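Manganese lipoxygenase (Gaeumannomyces graminis, PDB 5FX8) catalyses the manganese-dependent oxygenation of linoleic and alpha-linolenic acids to 11S- and 13R-hydroperoxy fatty acids. Local coordinates at residues 221-226 against 358-363; 252-255 against 261-264; 275-280 against 503-508. All coordinates share one frame; numbering follows the deposited sequence.

Interaction 1: residues 221-226 against 358-363; sequences KKYTPQ and PGSVYA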
ATOM      1  N   LYS A 221     -10.492   7.833  24.521  1.00 14.45           N
ATOM      2  CA  LYS A 221     -11.213   8.781  25.346  1.00 13.19           C
ATOM      3  C   LYS A 221     -10.381  10.037  25.595  1.00 15.38           C
ATOM      4  O   LYS A 221     -10.932  11.137  25.722  1.00 18.34           O
ATOM      5  CB  LYS A 221     -11.581   8.055  26.627  1.00 13.48           C
ATOM      6  CG  LYS A 221     -12.330   8.776  27.635  1.00 22.89           C
ATOM      7  CD  LYS A 221     -12.457   7.898  28.860  1.00 19.30           C
ATOM      8  CE  LYS A 221     -11.100   7.340  29.236  1.00 20.46           C
ATOM      9  NZ  LYS A 221     -11.105   6.664  30.553  1.00 25.56           N
ATOM     10  N   LYS A 222      -9.052   9.891  25.612  1.00 15.40           N
ATOM     11  CA  LYS A 222      -8.059  10.943  25.824  1.00 14.41           C
ATOM     12  C   LYS A 222      -8.035  12.018  24.731  1.00 13.25           C
ATOM     13  O   LYS A 222      -7.484  13.097  24.961  1.00 15.97           O
ATOM     14  CB  LYS A 222      -6.692  10.263  25.962  1.00 14.16           C
ATOM     15  CG  LYS A 222      -5.496  11.028  25.519  1.00 14.40           C
ATOM     16  CD  LYS A 222      -4.259  10.180  25.603  1.00 17.60           C
ATOM     17  CE  LYS A 222      -3.017  11.013  25.356  1.00 16.79           C
ATOM     18  NZ  LYS A 222      -1.778  10.245  25.630  1.00 23.95           N
ATOM     19  N   TYR A 223      -8.656  11.788  23.586  1.00 13.54           N
ATOM     20  CA  TYR A 223      -8.619  12.696  22.452  1.00 11.24           C
ATOM     21  C   TYR A 223      -9.968  13.382  22.251  1.00 13.72           C
ATOM     22  O   TYR A 223     -11.024  12.836  22.582  1.00 13.88           O
ATOM     23  CB  TYR A 223      -8.228  11.940  21.177  1.00 13.62           C
ATOM     24  CG  TYR A 223      -6.924  11.184  21.306  1.00 12.77           C
ATOM     25  CD1 TYR A 223      -5.777  11.826  21.740  1.00 11.59           C
ATOM     26  CD2 TYR A 223      -6.857   9.831  21.048  1.00 12.29           C
ATOM     27  CE1 TYR A 223      -4.624  11.155  21.881  1.00 13.97           C
ATOM     28  CE2 TYR A 223      -5.683   9.143  21.188  1.00 13.47           C
ATOM     29  CZ  TYR A 223      -4.565   9.810  21.599  1.00 14.61           C
ATOM     30  OH  TYR A 223      -3.366   9.154  21.762  1.00 20.84           O
ATOM     31  N   THR A 224      -9.916  14.585  21.679  1.00 13.86           N
ATOM     32  CA  THR A 224     -11.068  15.403  21.386  1.00 12.13           C
ATOM     33  C   THR A 224     -11.278  15.484  19.889  1.00 13.76           C
ATOM     34  O   THR A 224     -10.363  15.887  19.168  1.00 14.61           O
ATOM     35  CB  THR A 224     -10.874  16.810  21.938  1.00 12.08           C
ATOM     36  OG1 THR A 224     -10.479  16.730  23.310  1.00 17.22           O
ATOM     37  CG2 THR A 224     -12.140  17.625  21.794  1.00 10.04           C
ATOM     38  N   PRO A 225     -12.463  15.171  19.390  1.00 12.51           N
ATOM     39  CA  PRO A 225     -12.691  15.232  17.952  1.00 11.98           C
ATOM     40  C   PRO A 225     -12.591  16.647  17.411  1.00 15.56           C
ATOM     41  O   PRO A 225     -12.757  17.636  18.125  1.00 19.38           O
ATOM     42  CB  PRO A 225     -14.110  14.693  17.804  1.00 13.20           C
ATOM     43  CG  PRO A 225     -14.333  13.924  18.999  1.00 14.79           C
ATOM     44  CD  PRO A 225     -13.635  14.637  20.085  1.00 13.93           C
ATOM     45  N   GLN A 226     -12.310  16.727  16.117  1.00 15.60           N
ATOM     46  CA  GLN A 226     -12.384  17.991  15.420  1.00 15.49           C
ATOM     47  C   GLN A 226     -13.815  18.510  15.443  1.00 17.22           C
ATOM     48  O   GLN A 226     -14.763  17.724  15.411  1.00 23.27           O
ATOM     49  CB  GLN A 226     -11.946  17.832  13.974  1.00 17.71           C
ATOM     50  CG  GLN A 226     -10.558  17.294  13.748  1.00 12.77           C
ATOM     51  CD  GLN A 226     -10.257  17.308  12.292  1.00 16.95           C
ATOM     52  OE1 GLN A 226      -9.970  18.361  11.734  1.00 20.77           O
ATOM     53  NE2 GLN A 226     -10.366  16.162  11.646  1.00 13.32           N
ATOM     54  N   PRO A 358       0.847   6.409  18.415  1.00 13.46           N
ATOM     55  CA  PRO A 358       1.980   5.458  18.406  1.00 13.83           C
ATOM     56  C   PRO A 358       3.097   5.791  19.384  1.00 15.97           C
ATOM     57  O   PRO A 358       3.809   4.884  19.837  1.00 15.25           O
ATOM     58  CB  PRO A 358       2.477   5.522  16.959  1.00 11.01           C
ATOM     59  CG  PRO A 358       1.965   6.835  16.460  1.00 12.57           C
ATOM     60  CD  PRO A 358       0.641   6.992  17.080  1.00 11.75           C
ATOM     61  N   GLY A 359       3.297   7.071  19.696  1.00 16.01           N
ATOM     62  CA  GLY A 359       4.211   7.425  20.757  1.00 12.77           C
ATOM     63  C   GLY A 359       3.729   7.002  22.127  1.00 14.75           C
ATOM     64  O   GLY A 359       4.532   6.604  22.961  1.00 19.05           O
ATOM     65  N   SER A 360       2.428   7.102  22.393  1.00 14.01           N
ATOM     66  CA  SER A 360       1.891   6.576  23.649  1.00 15.47           C
ATOM     67  C   SER A 360       2.064   5.074  23.747  1.00 17.26           C
ATOM     68  O   SER A 360       2.382   4.552  24.819  1.00 20.48           O
ATOM     69  CB  SER A 360       0.411   6.881  23.785  1.00 14.44           C
ATOM     70  OG  SER A 360       0.170   8.250  23.721  1.00 24.25           O
ATOM     71  N   VAL A 361       1.786   4.359  22.659  1.00 14.99           N
ATOM     72  CA  VAL A 361       2.018   2.923  22.646  1.00 15.87           C
ATOM     73  C   VAL A 361       3.472   2.627  22.970  1.00 16.89           C
ATOM     74  O   VAL A 361       3.775   1.830  23.859  1.00 17.45           O
ATOM     75  CB  VAL A 361       1.602   2.327  21.293  1.00 14.02           C
ATOM     76  CG1 VAL A 361       1.911   0.853  21.232  1.00 13.14           C
ATOM     77  CG2 VAL A 361       0.139   2.557  21.072  1.00 15.35           C
ATOM     78  N   TYR A 362       4.389   3.294  22.271  1.00 17.01           N
ATOM     79  CA  TYR A 362       5.808   3.043  22.455  1.00 15.86           C
ATOM     80  C   TYR A 362       6.242   3.391  23.865  1.00 19.39           C
ATOM     81  O   TYR A 362       7.085   2.707  24.460  1.00 15.22           O
ATOM     82  CB  TYR A 362       6.603   3.850  21.440  1.00 18.01           C
ATOM     83  CG  TYR A 362       7.978   3.296  21.160  1.00 16.03           C
ATOM     84  CD1 TYR A 362       8.138   2.082  20.500  1.00 14.25           C
ATOM     85  CD2 TYR A 362       9.108   3.987  21.547  1.00 15.84           C
ATOM     86  CE1 TYR A 362       9.389   1.573  20.260  1.00 15.76           C
ATOM     87  CE2 TYR A 362      10.353   3.497  21.296  1.00 14.69           C
ATOM     88  CZ  TYR A 362      10.494   2.301  20.662  1.00 17.19           C
ATOM     89  OH  TYR A 362      11.762   1.855  20.445  1.00 22.27           O
ATOM     90  N   ALA A 363       5.669   4.451  24.417  1.00 18.61           N
ATOM     91  CA  ALA A 363       6.002   4.840  25.775  1.00 19.99           C
ATOM     92  C   ALA A 363       5.477   3.827  26.792  1.00 18.88           C
ATOM     93  O   ALA A 363       6.082   3.661  27.853  1.00 20.61           O
ATOM     94  CB  ALA A 363       5.473   6.250  26.035  1.00 16.68           C
TER
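K222 and Y223 reach across to S360 on the last two turns of helix 351-363. The contact joins a loop of the five-stranded antiparallel sheet to a helix of the lipoxygenase fold. The loop segment 221-226 lies between strands 212-216 and 235-241. The two backbones stay well apart, with 11.1 Å between K222 CA and S360 CA. Long side chains bridge the gap, and only 65 Å² of surface is buried in total.

S360 gives up the most surface, then K222, then Y223. K222 CG lies roughly opposite the backbone N, about 30° short of fully anti (chi1 150°), and the chain beyond it is extended. This sends the ammonium group straight out to the helix. Y223 runs alongside the lysine, and both polar ends face S360. K222 CG lies 3.7 Å above one face of the Y223 ring, offset toward the rim.

The polar ends meet around D356, which lies outside segment 358-363, one turn before S360 on the same helix. K222 NZ makes a salt bridge with the D356 carboxylate and a hydrogen bond with Y219 OH, and its positive charge probably favours the ionised form of D356. Y223 OH hydrogen-bonds the same carboxylate, while S360 OG hydrogen-bonds the backbone O of D356.

On the helix, S360 OG lies beside the backbone N and anti to the carbonyl carbon, on the flank facing the loop. There it sits 3.4 Å from K222 NZ and 4.1 Å from Y223 OH.

Interaction 2: residues 252-255 against 261-264; sequences IKTN and TYTP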
ATOM      1  N   ILE A 252     -21.020  -3.709  23.315  1.00 15.79           N
ATOM      2  CA  ILE A 252     -20.173  -2.584  22.946  1.00 14.59           C
ATOM      3  C   ILE A 252     -20.457  -1.452  23.915  1.00 15.96           C
ATOM      4  O   ILE A 252     -21.606  -1.036  24.060  1.00 18.16           O
ATOM      5  CB  ILE A 252     -20.416  -2.134  21.491  1.00 15.44           C
ATOM      6  CG1 ILE A 252     -20.065  -3.260  20.521  1.00 14.93           C
ATOM      7  CG2 ILE A 252     -19.590  -0.897  21.159  1.00 13.62           C
ATOM      8  CD1 ILE A 252     -20.340  -2.948  19.066  1.00 15.70           C
ATOM      9  N   LYS A 253     -19.422  -0.950  24.573  1.00 16.16           N
ATOM     10  CA  LYS A 253     -19.539   0.154  25.510  1.00 17.05           C
ATOM     11  C   LYS A 253     -18.783   1.360  24.962  1.00 19.12           C
ATOM     12  O   LYS A 253     -17.588   1.261  24.672  1.00 20.77           O
ATOM     13  CB  LYS A 253     -18.986  -0.250  26.874  1.00 16.62           C
ATOM     14  CG  LYS A 253     -19.460   0.608  27.998  1.00 20.38           C
ATOM     15  CD  LYS A 253     -18.653   0.394  29.229  1.00 21.92           C
ATOM     16  CE  LYS A 253     -19.233   1.173  30.356  1.00 22.95           C
ATOM     17  NZ  LYS A 253     -18.250   1.232  31.432  1.00 32.89           N
ATOM     18  N   THR A 254     -19.462   2.505  24.859  1.00 17.55           N
ATOM     19  CA  THR A 254     -18.891   3.659  24.167  1.00 18.09           C
ATOM     20  C   THR A 254     -17.810   4.353  24.969  1.00 20.03           C
ATOM     21  O   THR A 254     -16.922   4.978  24.383  1.00 23.34           O
ATOM     22  CB  THR A 254     -19.948   4.704  23.881  1.00 17.60           C
ATOM     23  OG1 THR A 254     -20.260   5.359  25.110  1.00 18.19           O
ATOM     24  CG2 THR A 254     -21.184   4.070  23.294  1.00 19.18           C
ATOM     25  N   ASN A 255     -17.915   4.336  26.289  1.00 18.11           N
ATOM     26  CA  ASN A 255     -16.964   4.995  27.178  1.00 18.62           C
ATOM     27  C   ASN A 255     -16.902   6.496  26.990  1.00 20.60           C
ATOM     28  O   ASN A 255     -15.888   7.104  27.329  1.00 27.39           O
ATOM     29  CB  ASN A 255     -15.552   4.446  27.016  1.00 18.96           C
ATOM     30  CG  ASN A 255     -15.421   3.045  27.491  1.00 19.13           C
ATOM     31  OD1 ASN A 255     -14.916   2.198  26.773  1.00 20.92           O
ATOM     32  ND2 ASN A 255     -15.864   2.782  28.712  1.00 24.06           N
ATOM     33  N   THR A 261     -24.180   1.013  26.883  1.00 19.99           N
ATOM     34  CA  THR A 261     -23.725  -0.317  26.499  1.00 17.74           C
ATOM     35  C   THR A 261     -24.759  -0.924  25.568  1.00 17.13           C
ATOM     36  O   THR A 261     -25.912  -1.096  25.954  1.00 21.46           O
ATOM     37  CB  THR A 261     -23.523  -1.217  27.721  1.00 18.06           C
ATOM     38  OG1 THR A 261     -22.691  -0.562  28.680  1.00 22.00           O
ATOM     39  CG2 THR A 261     -22.838  -2.493  27.318  1.00 18.34           C
ATOM     40  N   TYR A 262     -24.351  -1.258  24.360  1.00 19.26           N
ATOM     41  CA  TYR A 262     -25.232  -1.837  23.359  1.00 19.25           C
ATOM     42  C   TYR A 262     -25.017  -3.343  23.213  1.00 18.02           C
ATOM     43  O   TYR A 262     -23.986  -3.903  23.592  1.00 17.93           O
ATOM     44  CB  TYR A 262     -25.013  -1.170  22.005  1.00 19.62           C
ATOM     45  CG  TYR A 262     -25.278   0.304  21.979  1.00 19.57           C
ATOM     46  CD1 TYR A 262     -24.296   1.213  22.340  1.00 19.27           C
ATOM     47  CD2 TYR A 262     -26.493   0.789  21.548  1.00 19.46           C
ATOM     48  CE1 TYR A 262     -24.536   2.533  22.296  1.00 20.11           C
ATOM     49  CE2 TYR A 262     -26.731   2.103  21.505  1.00 20.33           C
ATOM     50  CZ  TYR A 262     -25.756   2.971  21.882  1.00 19.12           C
ATOM     51  OH  TYR A 262     -25.995   4.307  21.833  1.00 21.06           O
ATOM     52  N   THR A 263     -25.998  -3.989  22.609  1.00 16.14           N
ATOM     53  CA  THR A 263     -26.008  -5.434  22.464  1.00 19.89           C
ATOM     54  C   THR A 263     -26.742  -5.713  21.165  1.00 19.99           C
ATOM     55  O   THR A 263     -27.489  -4.850  20.695  1.00 18.96           O
ATOM     56  CB  THR A 263     -26.703  -6.089  23.681  1.00 17.30           C
ATOM     57  OG1 THR A 263     -25.799  -6.142  24.788  1.00 17.24           O
ATOM     58  CG2 THR A 263     -27.157  -7.437  23.404  1.00 17.42           C
ATOM     59  N   PRO A 264     -26.520  -6.871  20.530  1.00 18.84           N
ATOM     60  CA  PRO A 264     -27.395  -7.255  19.413  1.00 18.72           C
ATOM     61  C   PRO A 264     -28.871  -7.378  19.792  1.00 18.82           C
ATOM     62  O   PRO A 264     -29.692  -7.614  18.906  1.00 26.50           O
ATOM     63  CB  PRO A 264     -26.829  -8.601  18.967  1.00 17.98           C
ATOM     64  CG  PRO A 264     -25.427  -8.565  19.374  1.00 17.98           C
ATOM     65  CD  PRO A 264     -25.326  -7.720  20.607  1.00 17.35           C
TER
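I252 and Y262 face each other as an antiparallel hydrogen-bonded pair. I252 N donates to Y262 O at 3.0 Å with an angle of 156° at the hydrogen. Y262 N donates back to I252 O at 2.8 Å and is straighter, at 166°. I252 O also receives a CA-H...O contact from T261 CA at 3.3 Å. The carbonyl is therefore approached by two adjacent residues of the partner strand.

The next pair, K253 with T261, is non-hydrogen-bonded, and its CA atoms are 4.3 Å apart. Their side chains project to the same face of the sheet and cross obliquely. The touching atoms are K253 CG and T261 OG1, at 3.5 Å. The rest of the lysine chain runs on, extended, away from the partner strand.

The other face carries I252 and Y262. The methyl CG2 of T254 comes in at the edge of the Y262 ring, in its plane, 3.8 Å from CE1. The T254 torsion (chi1 74°) sets OG1 between the backbone N and the carbonyl carbon and leaves CG2 beside the backbone N, which lets the methyl meet the tyrosine. T254 OG1 accepts a hydrogen bond from V256 N in an ST turn, just where the chain leaves strand 246-253.

Further out, I252 rests on W271 and Y262 on A274, both of helix 268-305. On the face that carries K253 and T261, both pack against F188.

The result is a beta hairpin of strands 246-253 and 261-262. It is the last step of an antiparallel beta meander, with 261-262 as the outermost strand of the sheet within this chain.

Interaction 3: residues 275-280 against 503-508; sequences KIMFNN and PIPTAK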
ATOM      1  N   LYS A 275     -21.905  -0.774  16.232  1.00 17.51           N
ATOM      2  CA  LYS A 275     -20.866  -1.392  15.443  1.00 13.78           C
ATOM      3  C   LYS A 275     -20.160  -0.367  14.584  1.00 12.98           C
ATOM      4  O   LYS A 275     -18.956  -0.477  14.381  1.00 17.96           O
ATOM      5  CB  LYS A 275     -21.438  -2.513  14.594  1.00 13.16           C
ATOM      6  CG  LYS A 275     -21.880  -3.676  15.404  1.00 16.07           C
ATOM      7  CD  LYS A 275     -22.265  -4.808  14.502  1.00 15.97           C
ATOM      8  CE  LYS A 275     -23.525  -4.534  13.748  1.00 17.36           C
ATOM      9  NZ  LYS A 275     -23.726  -5.648  12.807  1.00 18.12           N
ATOM     10  N   ILE A 276     -20.875   0.643  14.092  1.00 12.66           N
ATOM     11  CA  ILE A 276     -20.223   1.690  13.316  1.00 12.69           C
ATOM     12  C   ILE A 276     -19.259   2.494  14.186  1.00 13.82           C
ATOM     13  O   ILE A 276     -18.135   2.808  13.763  1.00 21.24           O
ATOM     14  CB  ILE A 276     -21.264   2.598  12.638  1.00 15.54           C
ATOM     15  CG1 ILE A 276     -22.061   1.812  11.600  1.00 16.37           C
ATOM     16  CG2 ILE A 276     -20.573   3.719  11.903  1.00 14.31           C
ATOM     17  CD1 ILE A 276     -23.072   2.610  10.859  1.00 13.19           C
ATOM     18  N   MET A 277     -19.658   2.829  15.414  1.00 14.07           N
ATOM     19  CA  MET A 277     -18.745   3.574  16.273  1.00 15.43           C
ATOM     20  C   MET A 277     -17.493   2.762  16.585  1.00 14.84           C
ATOM     21  O   MET A 277     -16.365   3.287  16.556  1.00 22.14           O
ATOM     22  CB  MET A 277     -19.457   3.996  17.553  1.00 15.27           C
ATOM     23  CG  MET A 277     -20.589   4.931  17.299  1.00 16.44           C
ATOM     24  SD  MET A 277     -21.356   5.576  18.796  1.00 35.95           S
ATOM     25  CE  MET A 277     -22.343   4.213  19.362  1.00 16.73           C
ATOM     26  N   PHE A 278     -17.669   1.478  16.881  1.00 14.27           N
ATOM     27  CA  PHE A 278     -16.512   0.623  17.090  1.00 12.59           C
ATOM     28  C   PHE A 278     -15.644   0.565  15.848  1.00 11.77           C
ATOM     29  O   PHE A 278     -14.424   0.559  15.951  1.00 19.49           O
ATOM     30  CB  PHE A 278     -16.952  -0.775  17.505  1.00 11.91           C
ATOM     31  CG  PHE A 278     -15.816  -1.744  17.708  1.00 12.95           C
ATOM     32  CD1 PHE A 278     -15.267  -2.439  16.644  1.00 10.36           C
ATOM     33  CD2 PHE A 278     -15.337  -2.005  18.977  1.00 13.76           C
ATOM     34  CE1 PHE A 278     -14.268  -3.327  16.831  1.00 10.00           C
ATOM     35  CE2 PHE A 278     -14.325  -2.906  19.170  1.00 11.28           C
ATOM     36  CZ  PHE A 278     -13.789  -3.565  18.076  1.00 11.23           C
ATOM     37  N   ASN A 279     -16.240   0.512  14.666  1.00 17.41           N
ATOM     38  CA  ASN A 279     -15.400   0.419  13.482  1.00 11.28           C
ATOM     39  C   ASN A 279     -14.603   1.700  13.255  1.00 12.52           C
ATOM     40  O   ASN A 279     -13.503   1.662  12.693  1.00 11.11           O
ATOM     41  CB  ASN A 279     -16.255   0.085  12.281  1.00 11.66           C
ATOM     42  CG  ASN A 279     -16.701  -1.354  12.285  1.00 13.84           C
ATOM     43  OD1 ASN A 279     -16.075  -2.204  12.888  1.00 16.91           O
ATOM     44  ND2 ASN A 279     -17.792  -1.630  11.611  1.00 15.34           N
ATOM     45  N   ASN A 280     -15.154   2.829  13.689  1.00 12.48           N
ATOM     46  CA  ASN A 280     -14.454   4.096  13.660  1.00 10.93           C
ATOM     47  C   ASN A 280     -13.246   4.074  14.584  1.00 14.19           C
ATOM     48  O   ASN A 280     -12.144   4.517  14.217  1.00 12.32           O
ATOM     49  CB  ASN A 280     -15.450   5.172  14.071  1.00 13.79           C
ATOM     50  CG  ASN A 280     -14.872   6.535  14.057  1.00 11.64           C
ATOM     51  OD1 ASN A 280     -14.586   7.111  15.091  1.00 12.68           O
ATOM     52  ND2 ASN A 280     -14.704   7.070  12.880  1.00 13.25           N
ATOM     53  N   PRO A 503     -23.498  13.718  16.903  1.00 21.56           N
ATOM     54  CA  PRO A 503     -23.033  13.453  18.267  1.00 20.47           C
ATOM     55  C   PRO A 503     -23.386  12.058  18.735  1.00 19.25           C
ATOM     56  O   PRO A 503     -24.407  11.486  18.350  1.00 24.32           O
ATOM     57  CB  PRO A 503     -23.769  14.509  19.099  1.00 18.61           C
ATOM     58  CG  PRO A 503     -24.071  15.557  18.155  1.00 20.10           C
ATOM     59  CD  PRO A 503     -24.361  14.905  16.850  1.00 17.66           C
ATOM     60  N   ILE A 504     -22.532  11.536  19.606  1.00 19.37           N
ATOM     61  CA  ILE A 504     -22.756  10.215  20.193  1.00 18.69           C
ATOM     62  C   ILE A 504     -24.077  10.224  20.935  1.00 19.47           C
ATOM     63  O   ILE A 504     -24.258  11.054  21.844  1.00 24.60           O
ATOM     64  CB  ILE A 504     -21.613   9.843  21.151  1.00 19.92           C
ATOM     65  CG1 ILE A 504     -20.275   9.774  20.422  1.00 18.16           C
ATOM     66  CG2 ILE A 504     -21.929   8.559  21.882  1.00 17.89           C
ATOM     67  CD1 ILE A 504     -20.310   8.933  19.245  1.00 18.87           C
ATOM     68  N   PRO A 505     -24.997   9.308  20.634  1.00 20.97           N
ATOM     69  CA  PRO A 505     -26.304   9.307  21.307  1.00 20.43           C
ATOM     70  C   PRO A 505     -26.215   9.288  22.826  1.00 21.86           C
ATOM     71  O   PRO A 505     -25.242   8.817  23.419  1.00 18.91           O
ATOM     72  CB  PRO A 505     -26.968   8.031  20.781  1.00 21.54           C
ATOM     73  CG  PRO A 505     -26.296   7.778  19.453  1.00 20.50           C
ATOM     74  CD  PRO A 505     -24.885   8.239  19.623  1.00 20.20           C
ATOM     75  N   THR A 506     -27.265   9.828  23.451  1.00 27.43           N
ATOM     76  CA  THR A 506     -27.419   9.832  24.901  1.00 24.25           C
ATOM     77  C   THR A 506     -28.547   8.932  25.396  1.00 25.13           C
ATOM     78  O   THR A 506     -28.717   8.811  26.608  1.00 28.55           O
ATOM     79  CB  THR A 506     -27.652  11.256  25.412  1.00 24.94           C
ATOM     80  OG1 THR A 506     -28.781  11.844  24.745  1.00 32.90           O
ATOM     81  CG2 THR A 506     -26.450  12.090  25.157  1.00 22.75           C
ATOM     82  N   ALA A 507     -29.319   8.308  24.509  1.00 25.30           N
ATOM     83  CA  ALA A 507     -30.356   7.352  24.895  1.00 29.49           C
ATOM     84  C   ALA A 507     -30.430   6.274  23.824  1.00 30.22           C
ATOM     85  O   ALA A 507     -29.556   6.183  22.965  1.00 36.39           O
ATOM     86  CB  ALA A 507     -31.704   8.053  25.084  1.00 34.38           C
ATOM     87  N   LYS A 508     -31.493   5.481  23.836  1.00 31.47           N
ATOM     88  CA  LYS A 508     -31.627   4.378  22.886  1.00 32.89           C
ATOM     89  C   LYS A 508     -32.646   4.719  21.798  1.00 35.88           C
ATOM     90  O   LYS A 508     -33.708   4.124  21.672  1.00 36.05           O
ATOM     91  CB  LYS A 508     -31.995   3.104  23.623  1.00 31.56           C
ATOM     92  CG  LYS A 508     -30.935   2.624  24.610  1.00 30.56           C
ATOM     93  CD  LYS A 508     -29.650   2.192  23.891  1.00 31.24           C
ATOM     94  CE  LYS A 508     -28.576   1.648  24.836  1.00 24.50           C
ATOM     95  NZ  LYS A 508     -28.548   0.157  24.897  1.00 23.53           N
TER
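M277 and I504 meet through side chains set by their torsions. M277 CG is anti to the carbonyl carbon (chi1 -63°), the CB-CG-SD path continues extended, and the chain then bends at the thioether (chi3 -77°). The bend turns CE aside, so the sulfur rather than the terminal methyl faces the loop. I504 also has CG1 anti to its carbonyl carbon. Its second torsion (chi2 -52°) folds CD1 round to the helix, although CB itself points across the contact rather than into it.

The two side chains meet obliquely. The touching atoms are M277 SD and I504 CD1, 3.5 Å apart. P505 adds a looser contact, with its CD 4.5 Å from M277 SD. The backbones are not close, for M277 CA and I504 CA are 8.7 Å apart. One methionine thus spans the space between helix 268-305 and the irregular segment 503-508, and the contact buries 96 Å² in all.

Neighbouring residues extend the patch. M277 and P505 both touch Y262 of strand 261-262, and P505 also packs on L273, one turn earlier on the helix. One turn later, N280 ND2 is hydrogen-bonded to P497 O, which ties the same helix to an earlier part of this loop. At the far end of the segment, K508 NZ forms a salt bridge with D266.

Between the two segments the contact is apolar, made of a thioether, an isoleucine methyl and a proline ring. Such dispersion contacts have little directional demand, so shape complementarity, more than any fixed bonding geometry, probably keeps buried M277 against the loop.

In the fold
From the N terminus, segment 221-226 comes first and meets its partner 358-363 after 131 intervening residues. Interaction 2 falls wholly within that span and closes a turn of five residues. Segment 275-280 also lies within it, but its partner 503-508 comes far later, so interactions 1 and 3 cross. Interactions 2 and 3 follow in series. Their centres are about 8 Å apart, and K508 NZ probably hydrogen-bonds T261 O. Interactions 1 and 2 touch lightly, where the K221 chain packs on the backbone O of N255. Together they tie the small antiparallel sheet and its loops to helices 268-305 and 351-363 and to the loop before helix 526-539.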